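Local coordinates for protein WipB (Legionella pneumophila, PDB 5NNY) that is a translocated serine/threonine phosphatase effector that targets the host lysosomal nutrient-sensing machinery, represented here by its phosphatase domain, at residues A[145-150]-A[177-182]; A[132-137]-A[184-189]; A[234-239]-A[300-305]. All coordinates share one frame; numbering follows the deposited sequence.

Both ends of interactions 1 and 2 lie between strands 121-125 and 190-198. Coming from the N terminus, the chain runs through helix 128-138, which supplies 132-137, then a loop holding 145-150. It returns through helix 175-186, which carries 177-182 and leads into 184-189. Interaction 1 joins that loop to helix 175-186, and interaction 2 joins helices 128-138 and 175-186; the first closes a loop nested inside that closed by the second, and the two touch, with centres about 9 Å apart. Interaction 3 closes later and in series, joining helix 233-253 to strand 301-306 at an edge of the main sheet. Its centre is about 35 Å from that of interaction 1 and 27 Å from that of interaction 2.

Interaction 1: A[145-150]-A[177-182]; sequences NKLVAK and EVLNIY
Val178 O takes the helical hydrogen bond from Tyr182 N at 2.9 Å, and the turn so formed presents Val178 and its neighbour Leu179 to Leu147 in the loop opposite. No hydrogen bond passes between the two segments; the junction is made by methyl groups. The fork of Leu147 splits its work between two helix residues. CD1 of Leu147 meets CG1 of Val178 at 3.8 Å, the two side chains crossing at a slant. The other branch, CD2 of Leu147, lies 4.1 Å from CD2 of Leu179, and here the chains run past each other in opposite directions. With CG1 trans to its backbone N (chi1 175°), Val178 turns that branch to the loop, whereas Leu179 needs the far end of its longer side chain to get there. The backbones stay well apart, 9.3 Å between Leu147 CA and Leu179 CA. Surrounding residues add to the apolar cluster: Phe140 touches both leucines, and Ile168 of helix 159-169 packs on Leu147 and Val178. The loop is held through its backbone too, since Leu147 O is hydrogen-bonded to Gln165 NE2. On the helix, Glu177 makes a salt bridge to Lys110. This is loop-on-helix packing within the helical connection of a beta-alpha-beta crossover, the one joining parallel strands 121-125 and 190-198 of the calcineurin-like phosphoesterase fold.

Interaction 2: A[132-137]-A[184-189]; sequences EFVEAC and QVYKKH
The first and last long helices of a crossover connection pack together here: helix 128-138 leaves strand 121-125, and helix 175-186 leads back to the neighbouring parallel strand 190-198. Their meeting point is a T-shaped aromatic pair. Phe133 brings its edge to the face of Tyr186, with ring centroids 5.5 Å apart and planes at 80°, nearly perpendicular. The leading atom, Phe133 CD2, stands over the rim of the tyrosine face, 4.2 Å from Tyr186 CD2. Val134 comes from another direction, placing CG2 at the edge of the tyrosine ring, 4.0 Å from Tyr186 CE2; the two side chains cross at about a right angle. Tyr186 reaches across because its CG extends opposite the backbone N (chi1 -177°). The hydroxyl of Tyr186 is hydrogen-bonded to Glu97 OE1, which ties the buried ring at its polar end. Glu97 belongs to the sequence Gly-Asp-Glu-Leu-Val-Asp-Arg-Gly, which recalls, with one extra residue, the GDxVDRG signature of Ser/Thr phosphatases, so Tyr186 probably borders the active-site region. Leu98 of the same sequence packs on both rings. Cys137, one turn along from Phe133, lays SG over one face of the phenylalanine, toward the rim and 3.6 Å above its plane. The helix widens into a pi-type turn at 184-186. His189 ND1 donates to Val185 O at 2.8 Å, within the carbonyl plane and near the imidazole plane (N-H...O 159°), while the imidazole stacks on Phe122.

Interaction 3: A[234-239]-A[300-305]; sequences VDLAKT and FKITFI
This is an apolar helix-on-sheet contact at one edge of the main sheet, where helix 233-253 lies against edge strand 301-306 and the residue leading into it. One methyl does the touching from the helix side. Leu236 CD2 sits 3.8 Å from Phe300 CZ and, at the same time, 3.8 Å from Ile302 CD1. The leucine side chain crosses each of these partners at about a right angle and meets the phenylalanine ring obliquely. Leu236 holds CG trans to its own backbone N (chi1 -170°), which carries the branch out to the strand. Phe300 takes the less roomy setting, with CG lodged between its backbone N and carbonyl carbon (chi1 53°). That turn brings the ring back alongside the strand, where CB of Ile302 lies at its edge, in the ring plane. Strand 301-306 runs parallel to 203-208, and the helices between them, 233-253 included, form a beta-alpha-beta crossover of the phosphoesterase sheet. Backbone hydrogen bonds from Lys301, Thr303 and Ile305 fasten the strand to that neighbour. Further along the strand, the ring of Phe304 has Ile302 CG1 3.9 Å above one face, near the rim, so the isoleucine lies between two aromatic side chains. Leu214 of helix 214-224 packs on both Leu236 and Ile302. In the first turn of helix 233-253, Asp235 is hydrogen-bonded through OD2 to Ser229 OG and through its backbone N to Ser232 OG.

Interaction 1: A[145-150]-A[177-182]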
# COMPACT_ATOMS: atom_id res chain seq x y z
N ASN A 145 5.01 7.09 -21.28
CA ASN A 145 3.58 6.85 -21.07
C ASN A 145 3.28 5.36 -20.98
O ASN A 145 2.45 4.81 -21.71
CB ASN A 145 2.75 7.54 -22.15
CG ASN A 145 2.64 9.04 -21.93
OD1 ASN A 145 3.61 9.70 -21.56
ND2 ASN A 145 1.45 9.57 -22.16
N LYS A 146 3.99 4.71 -20.06
CA LYS A 146 3.79 3.32 -19.71
C LYS A 146 4.11 3.17 -18.23
O LYS A 146 4.97 3.87 -17.70
CB LYS A 146 4.70 2.40 -20.54
CG LYS A 146 4.21 0.97 -20.69
CD LYS A 146 5.16 0.22 -21.65
CE LYS A 146 4.74 -1.22 -21.92
NZ LYS A 146 5.25 -2.16 -20.88
N LEU A 147 3.39 2.27 -17.57
CA LEU A 147 3.64 1.96 -16.15
C LEU A 147 4.64 0.81 -16.11
O LEU A 147 4.29 -0.32 -16.45
CB LEU A 147 2.34 1.58 -15.44
CG LEU A 147 1.24 2.64 -15.40
CD1 LEU A 147 -0.07 2.03 -14.89
CD2 LEU A 147 1.66 3.79 -14.51
N VAL A 148 5.87 1.09 -15.68
CA VAL A 148 6.90 0.05 -15.65
C VAL A 148 7.77 0.29 -14.43
O VAL A 148 7.94 1.43 -13.96
CB VAL A 148 7.77 -0.00 -16.93
CG1 VAL A 148 7.02 -0.65 -18.11
CG2 VAL A 148 8.26 1.38 -17.30
N ALA A 149 8.35 -0.79 -13.92
CA ALA A 149 9.28 -0.69 -12.81
C ALA A 149 10.20 -1.89 -12.86
O ALA A 149 10.05 -2.82 -12.06
CB ALA A 149 8.53 -0.60 -11.48
N LYS A 150 11.14 -1.89 -13.80
CA LYS A 150 11.88 -3.11 -14.09
C LYS A 150 12.82 -3.50 -12.95
O LYS A 150 12.88 -4.68 -12.57
CB LYS A 150 12.66 -2.96 -15.40
CG LYS A 150 13.22 -4.26 -15.92
CD LYS A 150 13.80 -4.08 -17.31
CE LYS A 150 14.89 -3.01 -17.34
NZ LYS A 150 15.94 -3.26 -16.30
N GLU A 177 -7.23 5.94 -16.06
CA GLU A 177 -7.98 5.52 -14.87
C GLU A 177 -7.04 5.16 -13.73
O GLU A 177 -7.23 5.61 -12.59
CB GLU A 177 -8.90 4.33 -15.19
CG GLU A 177 -9.54 3.73 -13.95
CD GLU A 177 -10.82 2.95 -14.22
OE1 GLU A 177 -10.86 2.14 -15.18
OE2 GLU A 177 -11.79 3.15 -13.45
N VAL A 178 -6.02 4.36 -14.02
CA VAL A 178 -5.08 3.94 -12.98
C VAL A 178 -4.39 5.15 -12.38
O VAL A 178 -4.28 5.29 -11.15
CB VAL A 178 -4.07 2.93 -13.55
CG1 VAL A 178 -3.02 2.57 -12.49
CG2 VAL A 178 -4.78 1.69 -14.03
N LEU A 179 -3.89 6.04 -13.25
CA LEU A 179 -3.19 7.23 -12.79
C LEU A 179 -4.12 8.16 -12.01
O LEU A 179 -3.70 8.75 -11.01
CB LEU A 179 -2.55 7.97 -13.97
CG LEU A 179 -1.34 7.28 -14.59
CD1 LEU A 179 -1.02 7.87 -15.98
CD2 LEU A 179 -0.14 7.33 -13.63
N ASN A 180 -5.37 8.30 -12.43
CA ASN A 180 -6.28 9.13 -11.65
C ASN A 180 -6.44 8.58 -10.24
O ASN A 180 -6.40 9.34 -9.26
CB ASN A 180 -7.65 9.25 -12.32
CG ASN A 180 -8.65 10.01 -11.44
OD1 ASN A 180 -8.68 11.24 -11.43
ND2 ASN A 180 -9.44 9.27 -10.68
N ILE A 181 -6.62 7.26 -10.10
CA ILE A 181 -6.77 6.68 -8.77
C ILE A 181 -5.48 6.86 -7.98
O ILE A 181 -5.50 7.18 -6.78
CB ILE A 181 -7.18 5.20 -8.88
CG1 ILE A 181 -8.54 5.07 -9.56
CG2 ILE A 181 -7.24 4.52 -7.50
CD1 ILE A 181 -9.00 3.64 -9.74
N TYR A 182 -4.33 6.71 -8.64
CA TYR A 182 -3.05 6.94 -7.97
C TYR A 182 -2.99 8.32 -7.35
O TYR A 182 -2.70 8.47 -6.16
CB TYR A 182 -1.87 6.77 -8.94
CG TYR A 182 -0.60 7.17 -8.19
CD1 TYR A 182 -0.12 6.37 -7.17
CD2 TYR A 182 0.05 8.37 -8.46
CE1 TYR A 182 1.01 6.74 -6.44
CE2 TYR A 182 1.17 8.74 -7.75
CZ TYR A 182 1.64 7.92 -6.74
OH TYR A 182 2.76 8.29 -6.03

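Interaction 2: A[132-137]-A[184-189]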
# COMPACT_ATOMS: atom_id res chain seq x y z
N GLU A 132 6.70 0.10 -5.64
CA GLU A 132 6.84 -0.17 -7.03
C GLU A 132 5.66 0.48 -7.80
O GLU A 132 5.85 1.01 -8.86
CB GLU A 132 6.89 -1.65 -7.28
CG GLU A 132 6.83 -2.01 -8.72
CD GLU A 132 7.15 -3.48 -9.02
OE1 GLU A 132 7.50 -4.23 -8.14
OE2 GLU A 132 7.00 -3.86 -10.16
N PHE A 133 4.46 0.41 -7.25
CA PHE A 133 3.34 1.10 -7.89
C PHE A 133 3.55 2.61 -7.91
O PHE A 133 3.30 3.27 -8.94
CB PHE A 133 2.03 0.73 -7.17
CG PHE A 133 0.80 1.34 -7.80
CD1 PHE A 133 0.34 0.88 -9.03
CD2 PHE A 133 0.13 2.39 -7.18
CE1 PHE A 133 -0.80 1.44 -9.62
CE2 PHE A 133 -1.02 2.94 -7.74
CZ PHE A 133 -1.47 2.47 -8.98
N VAL A 134 4.04 3.17 -6.80
CA VAL A 134 4.35 4.59 -6.72
C VAL A 134 5.32 4.97 -7.83
O VAL A 134 5.14 5.96 -8.55
CB VAL A 134 4.93 4.93 -5.34
CG1 VAL A 134 5.56 6.32 -5.37
CG2 VAL A 134 3.84 4.83 -4.27
N GLU A 135 6.42 4.22 -7.94
CA GLU A 135 7.46 4.57 -8.90
C GLU A 135 6.94 4.48 -10.32
O GLU A 135 7.18 5.38 -11.13
CB GLU A 135 8.67 3.64 -8.71
CG GLU A 135 9.92 4.13 -9.48
CD GLU A 135 11.04 3.10 -9.43
OE1 GLU A 135 11.02 2.17 -10.27
OE2 GLU A 135 11.91 3.23 -8.55
N ALA A 136 6.24 3.40 -10.64
CA ALA A 136 5.62 3.24 -11.95
C ALA A 136 4.75 4.44 -12.30
O ALA A 136 4.82 4.96 -13.42
CB ALA A 136 4.80 1.96 -11.99
N CYS A 137 3.93 4.89 -11.36
CA CYS A 137 3.03 5.99 -11.65
C CYS A 137 3.78 7.31 -11.74
O CYS A 137 3.49 8.13 -12.63
CB CYS A 137 1.93 6.08 -10.58
SG CYS A 137 0.75 4.72 -10.67
N GLN A 184 -5.46 10.79 -7.14
CA GLN A 184 -6.63 11.30 -6.42
C GLN A 184 -6.91 10.54 -5.14
O GLN A 184 -7.53 11.08 -4.21
CB GLN A 184 -7.86 11.25 -7.32
CG GLN A 184 -7.77 12.19 -8.48
CD GLN A 184 -7.76 13.63 -8.02
OE1 GLN A 184 -8.51 14.02 -7.13
NE2 GLN A 184 -6.89 14.44 -8.62
N VAL A 185 -6.49 9.29 -5.07
CA VAL A 185 -6.89 8.39 -4.00
C VAL A 185 -5.68 7.83 -3.27
O VAL A 185 -5.51 8.04 -2.07
CB VAL A 185 -7.76 7.25 -4.55
CG1 VAL A 185 -8.12 6.27 -3.42
CG2 VAL A 185 -9.03 7.82 -5.19
N TYR A 186 -4.83 7.12 -4.00
CA TYR A 186 -3.82 6.30 -3.35
C TYR A 186 -2.77 7.14 -2.63
O TYR A 186 -2.50 6.93 -1.43
CB TYR A 186 -3.16 5.37 -4.37
CG TYR A 186 -2.15 4.43 -3.75
CD1 TYR A 186 -2.56 3.22 -3.17
CD2 TYR A 186 -0.78 4.72 -3.76
CE1 TYR A 186 -1.65 2.34 -2.60
CE2 TYR A 186 0.14 3.85 -3.18
CZ TYR A 186 -0.29 2.66 -2.61
OH TYR A 186 0.62 1.77 -2.07
N LYS A 187 -2.15 8.09 -3.34
CA LYS A 187 -0.94 8.71 -2.80
C LYS A 187 -1.23 9.61 -1.61
O LYS A 187 -0.36 9.78 -0.75
CB LYS A 187 -0.19 9.49 -3.89
CG LYS A 187 -0.86 10.79 -4.35
CD LYS A 187 0.03 11.53 -5.33
CE LYS A 187 -0.53 12.91 -5.71
NZ LYS A 187 0.26 13.46 -6.84
N LYS A 188 -2.40 10.22 -1.55
CA LYS A 188 -2.65 11.10 -0.43
C LYS A 188 -3.07 10.35 0.83
O LYS A 188 -3.22 10.98 1.88
CB LYS A 188 -3.69 12.16 -0.83
CG LYS A 188 -3.12 13.16 -1.85
CD LYS A 188 -4.20 13.88 -2.67
CE LYS A 188 -3.64 14.41 -4.02
NZ LYS A 188 -2.74 15.60 -3.88
N HIS A 189 -3.24 9.03 0.76
CA HIS A 189 -3.53 8.22 1.94
C HIS A 189 -2.32 7.43 2.40
O HIS A 189 -2.42 6.65 3.36
CB HIS A 189 -4.71 7.28 1.66
CG HIS A 189 -6.03 7.97 1.60
ND1 HIS A 189 -6.50 8.57 0.45
CD2 HIS A 189 -6.96 8.22 2.56
CE1 HIS A 189 -7.67 9.13 0.69
NE2 HIS A 189 -7.97 8.93 1.96

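Interaction 3: A[234-239]-A[300-305]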
# COMPACT_ATOMS: atom_id res chain seq x y z
N VAL A 234 3.27 12.29 23.17
CA VAL A 234 2.70 13.38 22.38
C VAL A 234 3.77 14.02 21.50
O VAL A 234 3.51 14.34 20.33
CB VAL A 234 2.04 14.43 23.31
CG1 VAL A 234 1.95 15.77 22.63
CG2 VAL A 234 0.64 13.96 23.73
N ASP A 235 4.98 14.20 22.03
CA ASP A 235 6.03 14.82 21.23
C ASP A 235 6.45 13.92 20.07
O ASP A 235 6.72 14.40 18.96
CB ASP A 235 7.25 15.15 22.10
CG ASP A 235 7.40 16.64 22.34
OD1 ASP A 235 6.46 17.39 21.98
OD2 ASP A 235 8.45 17.06 22.87
N LEU A 236 6.52 12.61 20.31
CA LEU A 236 6.88 11.69 19.23
C LEU A 236 5.82 11.70 18.14
O LEU A 236 6.14 11.68 16.95
CB LEU A 236 7.06 10.28 19.79
CG LEU A 236 7.67 9.27 18.81
CD1 LEU A 236 9.12 9.63 18.46
CD2 LEU A 236 7.58 7.85 19.34
N ALA A 237 4.55 11.75 18.55
CA ALA A 237 3.46 11.86 17.59
C ALA A 237 3.59 13.13 16.76
O ALA A 237 3.34 13.13 15.55
CB ALA A 237 2.12 11.83 18.32
N LYS A 238 4.00 14.23 17.40
CA LYS A 238 4.20 15.47 16.66
C LYS A 238 5.33 15.32 15.65
O LYS A 238 5.24 15.81 14.52
CB LYS A 238 4.49 16.62 17.63
CG LYS A 238 5.30 17.74 17.03
N THR A 239 6.39 14.61 16.03
CA THR A 239 7.49 14.35 15.11
C THR A 239 7.02 13.50 13.93
O THR A 239 7.43 13.72 12.79
CB THR A 239 8.63 13.65 15.85
OG1 THR A 239 9.05 14.48 16.93
CG2 THR A 239 9.83 13.37 14.91
N PHE A 300 8.47 7.70 27.75
CA PHE A 300 7.10 7.31 27.43
C PHE A 300 7.09 5.80 27.19
O PHE A 300 8.14 5.17 27.05
CB PHE A 300 6.56 8.06 26.21
CG PHE A 300 7.45 7.95 25.00
CD1 PHE A 300 7.31 6.89 24.12
CD2 PHE A 300 8.46 8.88 24.78
CE1 PHE A 300 8.16 6.76 23.04
CE2 PHE A 300 9.30 8.77 23.70
CZ PHE A 300 9.16 7.70 22.82
N LYS A 301 5.89 5.24 27.13
CA LYS A 301 5.67 3.85 26.75
C LYS A 301 5.38 3.79 25.25
O LYS A 301 4.66 4.64 24.73
CB LYS A 301 4.50 3.24 27.52
CG LYS A 301 4.77 3.14 29.01
CD LYS A 301 3.54 2.75 29.79
CE LYS A 301 3.86 2.75 31.27
NZ LYS A 301 2.67 2.64 32.14
N ILE A 302 5.92 2.78 24.58
CA ILE A 302 5.70 2.62 23.15
C ILE A 302 5.54 1.13 22.85
O ILE A 302 6.23 0.29 23.43
CB ILE A 302 6.85 3.25 22.32
CG1 ILE A 302 6.62 3.09 20.81
CG2 ILE A 302 8.19 2.67 22.71
CD1 ILE A 302 7.41 4.07 20.00
N THR A 303 4.60 0.81 21.96
CA THR A 303 4.53 -0.51 21.35
C THR A 303 4.65 -0.33 19.85
O THR A 303 4.11 0.62 19.29
CB THR A 303 3.22 -1.23 21.70
OG1 THR A 303 2.12 -0.42 21.29
CG2 THR A 303 3.10 -1.46 23.20
N PHE A 304 5.42 -1.20 19.20
CA PHE A 304 5.55 -1.20 17.75
C PHE A 304 4.68 -2.31 17.18
O PHE A 304 4.69 -3.43 17.69
CB PHE A 304 7.00 -1.38 17.32
CG PHE A 304 7.89 -0.22 17.66
CD1 PHE A 304 8.02 0.85 16.79
CD2 PHE A 304 8.58 -0.19 18.86
CE1 PHE A 304 8.84 1.92 17.10
CE2 PHE A 304 9.40 0.87 19.18
CZ PHE A 304 9.55 1.92 18.30
N ILE A 305 3.94 -1.99 16.11
CA ILE A 305 3.05 -2.92 15.42
C ILE A 305 3.41 -2.90 13.95
O ILE A 305 3.36 -1.84 13.31
CB ILE A 305 1.57 -2.54 15.60
CG1 ILE A 305 1.13 -2.69 17.06
CG2 ILE A 305 0.69 -3.35 14.64
CD1 ILE A 305 -0.29 -2.23 17.31